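Long-range contacts in uncharacterized protein (Enterococcus faecalis, PDB 2QRU), which is of unknown function but belongs to the alpha/beta hydrolase superfamily and probably acts as a hydrolase: residues C101-G106 with E248-K253; L127-G132 with C213-S218; G106-L111 with Y131-L136; M38-K43 with P168-Y173. All coordinates share one frame; numbering follows the deposited sequence. Where two conformers were deposited one is given.

Contact 1. Residues C101-G106 with E248-K253; sequences CGRSAG and EHDFLK. With PO4 (phosphate ion), chain B.
Ser104 holds a strained backbone conformation (phi 54°, psi -112°), and from this tight turn its hydroxyl meets His249. Ser104 OG lies 2.8 Å from His249 NE2, at the edge of the imidazole and in its plane, and the two are hydrogen-bonded. A phosphate ion, probably from the crystallisation liquor, shares the spot. His249 NE2 donates to phosphate O1 over 3.0 Å, and Ala105 N donates to phosphate O4 over 3.2 Å. The gap between Ser104 OG and the phosphorus is too short for unbonded neighbours, so the details there are doubtful. Gly36 N and Gly37 N also bind the ion, an arrangement consistent with an oxyanion hole. Gly102, Ser104 and Gly106 fit the GxSxG nucleophile elbow of the alpha/beta hydrolase fold. His249 ND1 is bonded to Asp221 OD2, as in a Ser-His-Asp triad. Beside this site Arg103 grips Asp250 side-on. Arg103 NE reaches Asp250 OD1 over 2.8 Å, on its syn lone pair, and Arg103 NH2 reaches Asp250 OD2 over 2.9 Å. The guanidinium and carboxylate planes are twisted 45° apart. Tyr131 OH is a second partner of Asp250 OD1. Leu252 CB sits 3.8 Å above the centre of the Arg103 guanidinium, over one face. Leu252 CD1 packs on Arg103 CD at 3.7 Å. Lys253 CG touches the edge at NH2.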
loop_
_atom_site.group_PDB
_atom_site.type_symbol
_atom_site.label_atom_id
_atom_site.label_comp_id
_atom_site.label_asym_id
_atom_site.label_seq_id
_atom_site.Cartn_x
_atom_site.Cartn_y
_atom_site.Cartn_z
ATOM N N CYS A 101 -6.451 1.756 2.927
ATOM C CA CYS A 101 -6.386 0.565 2.073
ATOM C C CYS A 101 -5.033 0.562 1.381
ATOM O O CYS A 101 -4.595 1.600 0.871
ATOM C CB CYS A 101 -7.484 0.632 1.018
ATOM S SG CYS A 101 -7.473 -0.747 -0.203
ATOM N N GLY A 102 -4.370 -0.582 1.371
ATOM C CA GLY A 102 -2.982 -0.649 0.823
ATOM C C GLY A 102 -2.818 -1.858 -0.080
ATOM O O GLY A 102 -3.299 -2.954 0.252
ATOM N N ARG A 103 -2.092 -1.654 -1.172
ATOM C CA ARG A 103 -1.847 -2.690 -2.167
ATOM C C ARG A 103 -0.343 -3.044 -2.105
ATOM O O ARG A 103 0.503 -2.196 -2.430
ATOM C CB ARG A 103 -2.168 -2.102 -3.528
ATOM C CG ARG A 103 -1.844 -3.025 -4.670
ATOM C CD ARG A 103 -2.349 -2.409 -5.994
ATOM N NE ARG A 103 -2.139 -3.234 -7.169
ATOM C CZ ARG A 103 -2.663 -2.906 -8.348
ATOM N NH1 ARG A 103 -3.426 -1.810 -8.420
ATOM N NH2 ARG A 103 -2.471 -3.659 -9.435
ATOM N N SER A 104 -0.038 -4.283 -1.720
ATOM C CA SER A 104 1.337 -4.797 -1.643
ATOM C C SER A 104 2.225 -3.894 -0.765
ATOM O O SER A 104 1.968 -3.765 0.449
ATOM C CB SER A 104 1.908 -5.048 -3.044
ATOM O OG SER A 104 3.128 -5.765 -2.913
ATOM N N ALA A 105 3.204 -3.212 -1.358
ATOM C CA ALA A 105 4.017 -2.305 -0.520
ATOM C C ALA A 105 3.113 -1.270 0.164
ATOM O O ALA A 105 3.413 -0.815 1.263
ATOM C CB ALA A 105 5.058 -1.590 -1.383
ATOM N N GLY A 106 2.039 -0.859 -0.519
ATOM C CA GLY A 106 1.049 0.031 0.105
ATOM C C GLY A 106 0.447 -0.542 1.401
ATOM O O GLY A 106 0.084 0.221 2.292
ATOM N N GLU A 248 -1.390 -15.043 -9.200
ATOM C CA GLU A 248 -0.157 -14.275 -9.012
ATOM C C GLU A 248 -0.353 -13.228 -7.925
ATOM O O GLU A 248 -1.479 -12.788 -7.660
ATOM C CB GLU A 248 0.240 -13.576 -10.315
ATOM C CG GLU A 248 1.566 -12.773 -10.277
ATOM C CD GLU A 248 1.364 -11.229 -10.386
ATOM O OE1 GLU A 248 0.804 -10.777 -11.425
ATOM O OE2 GLU A 248 1.824 -10.476 -9.492
ATOM N N HIS A 249 0.765 -12.855 -7.298
ATOM C CA HIS A 249 0.822 -11.785 -6.298
ATOM C C HIS A 249 -0.197 -10.649 -6.484
ATOM O O HIS A 249 -1.066 -10.409 -5.612
ATOM C CB HIS A 249 2.255 -11.222 -6.274
ATOM C CG HIS A 249 2.438 -10.020 -5.392
ATOM N ND1 HIS A 249 2.236 -10.058 -4.031
ATOM C CD2 HIS A 249 2.826 -8.753 -5.680
ATOM C CE1 HIS A 249 2.494 -8.870 -3.518
ATOM N NE2 HIS A 249 2.846 -8.058 -4.500
ATOM N N ASP A 250 -0.084 -9.923 -7.604
ATOM C CA ASP A 250 -0.769 -8.632 -7.693
ATOM C C ASP A 250 -2.136 -8.791 -8.301
ATOM O O ASP A 250 -2.414 -8.250 -9.381
ATOM C CB ASP A 250 0.069 -7.621 -8.501
ATOM C CG ASP A 250 -0.449 -6.186 -8.372
ATOM O OD1 ASP A 250 -1.141 -5.824 -7.382
ATOM O OD2 ASP A 250 -0.149 -5.389 -9.274
ATOM N N PHE A 251 -3.009 -9.541 -7.633
ATOM C CA PHE A 251 -4.248 -9.927 -8.340
ATOM C C PHE A 251 -5.272 -8.799 -8.540
ATOM O O PHE A 251 -6.265 -8.995 -9.270
ATOM C CB PHE A 251 -4.886 -11.190 -7.760
ATOM C CG PHE A 251 -5.286 -11.063 -6.308
ATOM C CD1 PHE A 251 -6.428 -10.361 -5.987
ATOM C CD2 PHE A 251 -4.528 -11.669 -5.286
ATOM C CE1 PHE A 251 -6.840 -10.247 -4.636
ATOM C CE2 PHE A 251 -4.955 -11.572 -3.955
ATOM C CZ PHE A 251 -6.099 -10.873 -3.646
ATOM N N LEU A 252 -5.013 -7.607 -7.962
ATOM C CA LEU A 252 -5.829 -6.419 -8.331
ATOM C C LEU A 252 -5.675 -6.015 -9.821
ATOM O O LEU A 252 -6.490 -5.240 -10.348
ATOM C CB LEU A 252 -5.562 -5.217 -7.417
ATOM C CG LEU A 252 -6.069 -5.323 -5.966
ATOM C CD1 LEU A 252 -5.538 -4.136 -5.263
ATOM C CD2 LEU A 252 -7.566 -5.280 -5.982
ATOM N N LYS A 253 -4.664 -6.558 -10.496
ATOM C CA LYS A 253 -4.531 -6.372 -11.957
ATOM C C LYS A 253 -5.590 -7.141 -12.740
ATOM O O LYS A 253 -5.846 -6.844 -13.933
ATOM C CB LYS A 253 -3.154 -6.812 -12.423
ATOM C CG LYS A 253 -2.028 -5.920 -11.963
ATOM C CD LYS A 253 -0.745 -6.300 -12.657
ATOM C CE LYS A 253 -0.335 -7.736 -12.323
ATOM N NZ LYS A 253 0.993 -8.058 -12.904
HETATM P P PO4 B . 4.404 -4.655 -5.299
HETATM O O1 PO4 B . 4.866 -5.894 -4.545
HETATM O O2 PO4 B . 5.387 -4.406 -6.436
HETATM O O3 PO4 B . 3.051 -4.894 -5.973
HETATM O O4 PO4 B . 4.314 -3.504 -4.310
#

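Contact 2. Residues L127-G132 with C213-S218; sequences LVNFYG and CFSTAS
Two neighbouring parallel strands of the central alpha/beta hydrolase sheet meet here, 127-130 and 213-218, with Leu127 paired to Cys213 and Phe130 to Thr216. The ladder runs from Phe214 N to Leu127 O (2.9 Å), then from Asn129 N to Phe214 O (2.8 Å). It continues from Thr216 N to Asn129 O (3.0 Å). Tyr131, already past the strand, adds its N to Thr216 O. Leu127, Asn129, Cys213 and Ser215 share one face of the sheet, which helices 105-119 and 227-235 cover. Val128, Phe130, Phe214 and Thr216 face helix 258-272. Asn129 makes a polar link on its face. Its CG is anti to the backbone N (chi1 171°), and Asn129 ND2 donates to Ser215 OG over 2.9 Å, with OG in the amide plane. Ser229 completes this buried group, its O bonding Ser215 OG and its OG bonding Asn129 ND2. Asn129 OD1 accepts from Gly132 N in an Asx motif, which ties the turn back to the strand. Thr216 OG1 is bonded to Lys242 O on the next strand. On the face toward helix 258-272, Thr216 CG2 presses on Phe130 CD1 at 3.5 Å.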
loop_
_atom_site.group_PDB
_atom_site.type_symbol
_atom_site.label_atom_id
_atom_site.label_comp_id
_atom_site.label_asym_id
_atom_site.label_seq_id
_atom_site.Cartn_x
_atom_site.Cartn_y
_atom_site.Cartn_z
ATOM N N LEU A 127 -9.003 -1.053 8.261
ATOM C CA LEU A 127 -7.858 -1.232 7.365
ATOM C C LEU A 127 -8.193 -2.278 6.308
ATOM O O LEU A 127 -8.925 -3.237 6.638
ATOM C CB LEU A 127 -6.660 -1.735 8.158
ATOM C CG LEU A 127 -6.209 -0.927 9.407
ATOM C CD1 LEU A 127 -5.119 -1.717 10.127
ATOM C CD2 LEU A 127 -5.717 0.461 8.905
ATOM N N VAL A 128 -7.699 -2.134 5.077
ATOM C CA VAL A 128 -7.922 -3.171 4.064
ATOM C C VAL A 128 -6.549 -3.465 3.464
ATOM O O VAL A 128 -5.891 -2.579 2.916
ATOM C CB VAL A 128 -8.930 -2.687 2.968
ATOM C CG1 VAL A 128 -9.089 -3.759 1.871
ATOM C CG2 VAL A 128 -10.295 -2.306 3.590
ATOM N N ASN A 129 -6.080 -4.683 3.672
ATOM C CA ASN A 129 -4.770 -5.132 3.220
ATOM C C ASN A 129 -4.899 -6.076 2.017
ATOM O O ASN A 129 -5.443 -7.176 2.161
ATOM C CB ASN A 129 -4.110 -5.941 4.338
ATOM C CG ASN A 129 -2.861 -6.612 3.858
ATOM O OD1 ASN A 129 -1.991 -5.949 3.314
ATOM N ND2 ASN A 129 -2.761 -7.921 4.060
ATOM N N PHE A 130 -4.384 -5.646 0.874
ATOM C CA PHE A 130 -4.185 -6.515 -0.296
ATOM C C PHE A 130 -2.728 -6.930 -0.311
ATOM O O PHE A 130 -1.866 -6.134 -0.725
ATOM C CB PHE A 130 -4.558 -5.759 -1.565
ATOM C CG PHE A 130 -6.033 -5.671 -1.759
ATOM C CD1 PHE A 130 -6.706 -6.718 -2.422
ATOM C CD2 PHE A 130 -6.737 -4.577 -1.328
ATOM C CE1 PHE A 130 -8.115 -6.667 -2.599
ATOM C CE2 PHE A 130 -8.123 -4.503 -1.501
ATOM C CZ PHE A 130 -8.825 -5.535 -2.132
ATOM N N TYR A 131 -2.461 -8.148 0.197
ATOM C CA TYR A 131 -1.152 -8.828 0.092
ATOM C C TYR A 131 0.065 -7.937 0.460
ATOM O O TYR A 131 1.117 -7.942 -0.200
ATOM C CB TYR A 131 -1.006 -9.554 -1.255
ATOM C CG TYR A 131 -1.524 -8.802 -2.464
ATOM C CD1 TYR A 131 -0.747 -7.845 -3.105
ATOM C CD2 TYR A 131 -2.811 -9.046 -2.960
ATOM C CE1 TYR A 131 -1.228 -7.152 -4.240
ATOM C CE2 TYR A 131 -3.308 -8.343 -4.074
ATOM C CZ TYR A 131 -2.520 -7.405 -4.703
ATOM O OH TYR A 131 -3.032 -6.766 -5.856
ATOM N N GLY A 132 -0.113 -7.202 1.560
ATOM C CA GLY A 132 1.004 -6.440 2.148
ATOM C C GLY A 132 1.814 -7.312 3.112
ATOM O O GLY A 132 1.763 -8.559 3.088
ATOM N N CYS A 213 -9.266 -5.159 10.392
ATOM C CA CYS A 213 -8.655 -5.235 9.093
ATOM C C CYS A 213 -9.284 -6.358 8.241
ATOM O O CYS A 213 -9.584 -7.480 8.778
ATOM C CB CYS A 213 -7.148 -5.469 9.298
ATOM S SG CYS A 213 -6.276 -5.658 7.697
ATOM N N PHE A 214 -9.533 -6.054 6.968
ATOM C CA PHE A 214 -9.866 -7.076 5.957
ATOM C C PHE A 214 -8.605 -7.358 5.172
ATOM O O PHE A 214 -8.017 -6.448 4.549
ATOM C CB PHE A 214 -10.949 -6.585 5.010
ATOM C CG PHE A 214 -11.356 -7.605 3.984
ATOM C CD1 PHE A 214 -10.588 -7.802 2.810
ATOM C CD2 PHE A 214 -12.508 -8.384 4.209
ATOM C CE1 PHE A 214 -11.000 -8.755 1.853
ATOM C CE2 PHE A 214 -12.919 -9.362 3.277
ATOM C CZ PHE A 214 -12.179 -9.546 2.095
ATOM N N SER A 215 -8.146 -8.611 5.225
ATOM C CA SER A 215 -6.815 -8.957 4.703
ATOM C C SER A 215 -6.944 -10.102 3.710
ATOM O O SER A 215 -7.659 -11.062 3.972
ATOM C CB SER A 215 -5.912 -9.431 5.853
ATOM O OG SER A 215 -4.598 -9.761 5.399
ATOM N N THR A 216 -6.247 -10.018 2.578
ATOM C CA THR A 216 -6.361 -11.035 1.529
ATOM C C THR A 216 -5.041 -11.166 0.749
ATOM O O THR A 216 -4.313 -10.195 0.565
ATOM C CB THR A 216 -7.533 -10.678 0.560
ATOM O OG1 THR A 216 -7.644 -11.679 -0.462
ATOM C CG2 THR A 216 -7.300 -9.293 -0.115
ATOM N N ALA A 217 -4.766 -12.387 0.290
ATOM C CA ALA A 217 -3.551 -12.681 -0.482
ATOM C C ALA A 217 -3.724 -14.040 -1.097
ATOM O O ALA A 217 -4.547 -14.845 -0.631
ATOM C CB ALA A 217 -2.319 -12.687 0.408
ATOM N N SER A 218 -2.967 -14.267 -2.167
ATOM C CA SER A 218 -2.991 -15.532 -2.870
ATOM C C SER A 218 -2.015 -16.528 -2.265
ATOM O O SER A 218 -0.848 -16.186 -2.004
ATOM C CB SER A 218 -2.615 -15.303 -4.328
ATOM O OG SER A 218 -2.486 -16.559 -4.974
#

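Contact 3. Residues G106-L111 with Y131-L136; sequences GGYLML and YGYTDL
Tyr133 O is a buried carbonyl oxygen met by carbon atoms of Tyr108 and Leu111. The contact joins the start of helix 105-119, which follows the probable nucleophile elbow of the alpha/beta hydrolase fold, to the loop after strand 127-130. Tyr108 CA is the closest, 3.2 Å from Tyr133 O in a CA-H...O contact with an angle of 137° at the hydrogen. Tyr108 CD1 is 3.3 Å from Tyr133 O, which lies at the edge of the Tyr108 ring, in its plane. Leu111 CD1 also touches this oxygen. No hydrogen-bond partner for it is found in the model. Gly107 and Gly132 face each other with CA atoms 4.2 Å apart and no side chain between them, which lets helix and loop lie close. Tyr108 CB stands over one face of the Tyr133 ring, 3.9 Å from the centroid, in a CH-pi contact. The two rings are nearly parallel, with planes at 21°, but displaced so that little of one ring lies over the other. Tyr108 OH is bonded to Tyr200 O. One helical turn on, Leu111 CD1 packs on Thr134 CG2 at 4.0 Å, and Thr134 in turn rests on helix 227-235. Leu136 CD2 lies over a face of the Tyr108 ring, offset toward the rim and 4.1 Å from its centroid.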
loop_
_atom_site.group_PDB
_atom_site.type_symbol
_atom_site.label_atom_id
_atom_site.label_comp_id
_atom_site.label_asym_id
_atom_site.label_seq_id
_atom_site.Cartn_x
_atom_site.Cartn_y
_atom_site.Cartn_z
ATOM N N GLY A 106 2.039 -0.859 -0.519
ATOM C CA GLY A 106 1.049 0.031 0.105
ATOM C C GLY A 106 0.447 -0.542 1.401
ATOM O O GLY A 106 0.084 0.221 2.292
ATOM N N GLY A 107 0.314 -1.870 1.496
ATOM C CA GLY A 107 -0.159 -2.493 2.756
ATOM C C GLY A 107 0.849 -2.326 3.888
ATOM O O GLY A 107 0.482 -2.053 5.033
ATOM N N TYR A 108 2.134 -2.522 3.569
ATOM C CA TYR A 108 3.196 -2.294 4.547
ATOM C C TYR A 108 3.162 -0.820 5.004
ATOM O O TYR A 108 3.206 -0.518 6.234
ATOM C CB TYR A 108 4.534 -2.642 3.908
ATOM C CG TYR A 108 5.710 -2.288 4.800
ATOM C CD1 TYR A 108 6.020 -3.046 5.927
ATOM C CD2 TYR A 108 6.507 -1.174 4.527
ATOM C CE1 TYR A 108 7.129 -2.708 6.777
ATOM C CE2 TYR A 108 7.602 -0.829 5.351
ATOM C CZ TYR A 108 7.913 -1.607 6.480
ATOM O OH TYR A 108 8.973 -1.298 7.338
ATOM N N LEU A 109 3.091 0.093 4.040
ATOM C CA LEU A 109 3.046 1.521 4.327
ATOM C C LEU A 109 1.834 1.839 5.201
ATOM O O LEU A 109 1.970 2.534 6.210
ATOM C CB LEU A 109 3.053 2.341 3.023
ATOM C CG LEU A 109 4.372 2.306 2.241
ATOM C CD1 LEU A 109 4.121 3.037 0.895
ATOM C CD2 LEU A 109 5.591 2.888 3.040
HETATM N N MSE A 110 0.675 1.283 4.854
HETATM C CA MSE A 110 -0.546 1.500 5.638
HETATM C C MSE A 110 -0.389 1.084 7.112
HETATM O O MSE A 110 -0.783 1.801 8.078
HETATM C CB MSE A 110 -1.699 0.694 5.028
HETATM C CG MSE A 110 -2.903 0.558 6.000
HETATM SE SE MSE A 110 -4.234 -0.558 5.077
HETATM C CE MSE A 110 -3.371 -2.291 5.439
ATOM N N LEU A 111 0.224 -0.084 7.304
ATOM C CA LEU A 111 0.385 -0.616 8.657
ATOM C C LEU A 111 1.393 0.209 9.468
ATOM O O LEU A 111 1.164 0.524 10.649
ATOM C CB LEU A 111 0.757 -2.097 8.607
ATOM C CG LEU A 111 -0.383 -2.967 8.042
ATOM C CD1 LEU A 111 0.161 -4.375 7.678
ATOM C CD2 LEU A 111 -1.544 -3.070 9.031
ATOM N N TYR A 131 -2.461 -8.148 0.197
ATOM C CA TYR A 131 -1.152 -8.828 0.092
ATOM C C TYR A 131 0.065 -7.937 0.460
ATOM O O TYR A 131 1.117 -7.942 -0.200
ATOM C CB TYR A 131 -1.006 -9.554 -1.255
ATOM C CG TYR A 131 -1.524 -8.802 -2.464
ATOM C CD1 TYR A 131 -0.747 -7.845 -3.105
ATOM C CD2 TYR A 131 -2.811 -9.046 -2.960
ATOM C CE1 TYR A 131 -1.228 -7.152 -4.240
ATOM C CE2 TYR A 131 -3.308 -8.343 -4.074
ATOM C CZ TYR A 131 -2.520 -7.405 -4.703
ATOM O OH TYR A 131 -3.032 -6.766 -5.856
ATOM N N GLY A 132 -0.113 -7.202 1.560
ATOM C CA GLY A 132 1.004 -6.440 2.148
ATOM C C GLY A 132 1.814 -7.312 3.112
ATOM O O GLY A 132 1.763 -8.559 3.088
ATOM N N TYR A 133 2.544 -6.625 3.998
ATOM C CA TYR A 133 3.487 -7.278 4.901
ATOM C C TYR A 133 3.780 -6.380 6.086
ATOM O O TYR A 133 3.511 -5.170 6.021
ATOM C CB TYR A 133 4.744 -7.670 4.150
ATOM C CG TYR A 133 5.242 -6.701 3.106
ATOM C CD1 TYR A 133 4.784 -6.779 1.772
ATOM C CD2 TYR A 133 6.226 -5.740 3.418
ATOM C CE1 TYR A 133 5.262 -5.894 0.781
ATOM C CE2 TYR A 133 6.684 -4.860 2.437
ATOM C CZ TYR A 133 6.225 -4.963 1.123
ATOM O OH TYR A 133 6.701 -4.119 0.131
ATOM N N THR A 134 4.340 -6.975 7.157
ATOM C CA THR A 134 4.465 -6.293 8.440
ATOM C C THR A 134 5.951 -6.037 8.764
ATOM O O THR A 134 6.266 -5.337 9.723
ATOM C CB THR A 134 3.868 -7.165 9.577
ATOM O OG1 THR A 134 4.399 -8.491 9.461
ATOM C CG2 THR A 134 2.331 -7.211 9.494
ATOM N N ASP A 135 6.834 -6.620 7.962
ATOM C CA ASP A 135 8.276 -6.432 8.107
ATOM C C ASP A 135 8.912 -6.707 6.742
ATOM O O ASP A 135 8.217 -7.061 5.785
ATOM C CB ASP A 135 8.841 -7.295 9.260
ATOM C CG ASP A 135 8.781 -8.785 8.981
ATOM O OD1 ASP A 135 9.224 -9.210 7.887
ATOM O OD2 ASP A 135 8.316 -9.543 9.869
ATOM N N LEU A 136 10.224 -6.495 6.660
ATOM C CA LEU A 136 10.929 -6.607 5.391
ATOM C C LEU A 136 11.804 -7.881 5.326
ATOM O O LEU A 136 12.606 -8.047 4.390
ATOM C CB LEU A 136 11.766 -5.328 5.172
ATOM C CG LEU A 136 10.904 -4.046 5.117
ATOM C CD1 LEU A 136 11.806 -2.817 5.084
ATOM C CD2 LEU A 136 9.943 -4.058 3.946
#

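Contact 4. Residues M38-K43 with P168-Y173; sequences MIYGTK and PFLSRY. With EDO (1,2-ethanediol), chain G.
Beside the probable active site, the loop that follows the His-Gly-Gly-Gly sequence sets Ile39, Tyr40 and Thr42 against the segment 168-173. Arg172 NE donates to Ile39 O over 2.7 Å, with an N-H...O angle of 165°. The oxygen lies in the guanidinium plane, and the N-H meets it nearly along the C=O axis. A bend at chi3 (61°) carries NE there. The other nitrogens of this buried guanidinium are also held, NH1 by Asp159 O and NH2 by Asn71 OD1 and Ala69 O. Tyr40 and Tyr173 lie side by side and point the same way, but their rings form a T-shaped pair with planes at 85°. The edge of Tyr173 is turned to the face of Tyr40, with Tyr173 CD2 3.6 Å from Tyr40 CZ. Tyr173 CA adds a CH-pi contact over that ring, 3.9 Å from its centroid. Further along, Leu170 CD2 touches Gly41 CA at 3.8 Å and Thr42 CG2 at 3.9 Å. Thr42 CB packs on Pro168 CA at 3.7 Å. Thr42 N binds O2 of an ethanediol, probably from the crystallisation liquor. Asp167 OD2 accepts from both Gly41 N and Arg172 N and so bridges the two segments. Segment 38-43 thus packs on the long insertion after strand 127-130, and the His-Gly-Gly-Gly run directly before it is consistent with the oxyanion-hole loop of hormone-sensitive-lipase-like alpha/beta hydrolases.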
loop_
_atom_site.group_PDB
_atom_site.type_symbol
_atom_site.label_atom_id
_atom_site.label_comp_id
_atom_site.label_asym_id
_atom_site.label_seq_id
_atom_site.Cartn_x
_atom_site.Cartn_y
_atom_site.Cartn_z
HETATM N N MSE A 38 7.708 0.090 -3.285
HETATM C CA MSE A 38 8.319 1.363 -2.846
HETATM C C MSE A 38 9.423 1.842 -3.764
HETATM O O MSE A 38 10.236 2.677 -3.366
HETATM C CB MSE A 38 8.804 1.298 -1.383
HETATM C CG MSE A 38 7.610 1.144 -0.437
HETATM SE SE MSE A 38 8.207 0.734 1.412
HETATM C CE MSE A 38 8.780 -1.124 1.113
ATOM N N ILE A 39 9.455 1.285 -4.981
ATOM C CA ILE A 39 10.401 1.720 -6.018
ATOM C C ILE A 39 9.709 2.267 -7.282
ATOM O O ILE A 39 10.244 3.174 -7.953
ATOM C CB ILE A 39 11.368 0.580 -6.461
ATOM C CG1 ILE A 39 12.079 -0.091 -5.261
ATOM C CG2 ILE A 39 12.331 1.070 -7.557
ATOM C CD1 ILE A 39 13.273 0.542 -4.812
ATOM N N TYR A 40 8.555 1.702 -7.652
ATOM C CA TYR A 40 7.823 2.197 -8.814
ATOM C C TYR A 40 6.330 2.377 -8.517
ATOM O O TYR A 40 5.882 2.127 -7.408
ATOM C CB TYR A 40 8.063 1.296 -10.045
ATOM C CG TYR A 40 7.272 -0.006 -10.102
ATOM C CD1 TYR A 40 7.669 -1.140 -9.376
ATOM C CD2 TYR A 40 6.133 -0.108 -10.913
ATOM C CE1 TYR A 40 6.927 -2.339 -9.437
ATOM C CE2 TYR A 40 5.386 -1.292 -10.984
ATOM C CZ TYR A 40 5.792 -2.405 -10.268
ATOM O OH TYR A 40 5.032 -3.561 -10.363
ATOM N N GLY A 41 5.591 2.863 -9.512
ATOM C CA GLY A 41 4.129 2.828 -9.446
ATOM C C GLY A 41 3.487 4.159 -9.134
ATOM O O GLY A 41 4.170 5.191 -9.022
ATOM N N THR A 42 2.163 4.123 -8.964
ATOM C CA THR A 42 1.369 5.320 -9.016
ATOM C C THR A 42 0.035 5.122 -8.311
ATOM O O THR A 42 -0.546 4.039 -8.380
ATOM C CB THR A 42 1.132 5.705 -10.510
ATOM O OG1 THR A 42 0.236 6.813 -10.593
ATOM C CG2 THR A 42 0.537 4.528 -11.292
ATOM N N LYS A 43 -0.420 6.166 -7.620
ATOM C CA LYS A 43 -1.799 6.262 -7.089
ATOM C C LYS A 43 -2.837 5.952 -8.158
ATOM O O LYS A 43 -3.953 5.547 -7.850
ATOM C CB LYS A 43 -2.087 7.642 -6.494
ATOM C CG LYS A 43 -1.890 8.850 -7.456
ATOM C CD LYS A 43 -2.245 10.162 -6.765
ATOM C CE LYS A 43 -1.993 11.385 -7.714
ATOM N NZ LYS A 43 -0.565 11.418 -8.163
ATOM N N PRO A 168 3.659 7.540 -13.046
ATOM C CA PRO A 168 2.335 7.203 -13.630
ATOM C C PRO A 168 2.333 6.162 -14.760
ATOM O O PRO A 168 1.295 5.556 -15.024
ATOM C CB PRO A 168 1.800 8.551 -14.125
ATOM C CG PRO A 168 3.028 9.421 -14.292
ATOM C CD PRO A 168 3.999 8.966 -13.213
ATOM N N PHE A 169 3.473 5.935 -15.398
ATOM C CA PHE A 169 3.545 4.983 -16.507
ATOM C C PHE A 169 4.370 3.735 -16.175
ATOM O O PHE A 169 4.773 2.988 -17.074
ATOM C CB PHE A 169 4.041 5.698 -17.763
ATOM C CG PHE A 169 3.186 6.868 -18.138
ATOM C CD1 PHE A 169 1.817 6.691 -18.365
ATOM C CD2 PHE A 169 3.722 8.148 -18.196
ATOM C CE1 PHE A 169 0.993 7.779 -18.693
ATOM C CE2 PHE A 169 2.911 9.245 -18.526
ATOM C CZ PHE A 169 1.547 9.057 -18.774
ATOM N N LEU A 170 4.616 3.521 -14.878
ATOM C CA LEU A 170 5.368 2.362 -14.391
ATOM C C LEU A 170 6.754 2.231 -15.034
ATOM O O LEU A 170 7.249 1.126 -15.264
ATOM C CB LEU A 170 4.552 1.063 -14.546
ATOM C CG LEU A 170 3.051 1.147 -14.222
ATOM C CD1 LEU A 170 2.360 -0.214 -14.279
ATOM C CD2 LEU A 170 2.834 1.781 -12.864
ATOM N N SER A 171 7.379 3.371 -15.318
ATOM C CA SER A 171 8.660 3.390 -15.993
ATOM C C SER A 171 9.794 2.865 -15.100
ATOM O O SER A 171 10.831 2.421 -15.594
ATOM C CB SER A 171 8.974 4.806 -16.481
ATOM O OG SER A 171 9.260 5.661 -15.389
ATOM N N ARG A 172 9.579 2.900 -13.785
ATOM C CA ARG A 172 10.607 2.461 -12.841
ATOM C C ARG A 172 10.460 0.969 -12.502
ATOM O O ARG A 172 11.202 0.435 -11.663
ATOM C CB ARG A 172 10.570 3.328 -11.578
ATOM C CG ARG A 172 10.778 4.837 -11.822
ATOM C CD ARG A 172 10.379 5.649 -10.579
ATOM N NE ARG A 172 11.186 5.276 -9.421
ATOM C CZ ARG A 172 12.411 5.754 -9.162
ATOM N NH1 ARG A 172 12.955 6.661 -9.964
ATOM N NH2 ARG A 172 13.091 5.336 -8.086
ATOM N N TYR A 173 9.502 0.305 -13.162
ATOM C CA TYR A 173 9.255 -1.134 -12.965
ATOM C C TYR A 173 10.541 -1.979 -13.100
ATOM O O TYR A 173 10.831 -2.850 -12.265
ATOM C CB TYR A 173 8.151 -1.617 -13.931
ATOM C CG TYR A 173 8.028 -3.118 -14.054
ATOM C CD1 TYR A 173 8.808 -3.825 -14.982
ATOM C CD2 TYR A 173 7.139 -3.835 -13.245
ATOM C CE1 TYR A 173 8.710 -5.202 -15.096
ATOM C CE2 TYR A 173 7.020 -5.212 -13.359
ATOM C CZ TYR A 173 7.805 -5.885 -14.282
ATOM O OH TYR A 173 7.704 -7.251 -14.395
HETATM C C1 EDO G . 1.169 -1.049 -10.188
HETATM O O1 EDO G . 0.860 -1.971 -9.123
HETATM C C2 EDO G . 2.103 0.010 -9.579
HETATM O O2 EDO G . 1.479 1.240 -9.192
#

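In the fold
From the N terminus, residues 38-43, after strand 28-33, meet 168-173, before helix 173-181, so contact 4 closes a loop of more than 120 residues. Within it lies contact 3, a short loop from helix 105-119 to the segment after strand 127-130. Contact 1 starts at 101-106 and closes last, at 248-253. It therefore crosses contact 4 and encloses contacts 2 and 3. Contact 2 begins where contact 3 ends, sharing Tyr131 and Gly132, and also crosses contact 4. Contacts 1 and 2 reach neighbouring strands of one sheet. Met38 links contact 4 to helix 105-119, but contacts 2 and 4 stay about 9 Å apart at their nearest atoms.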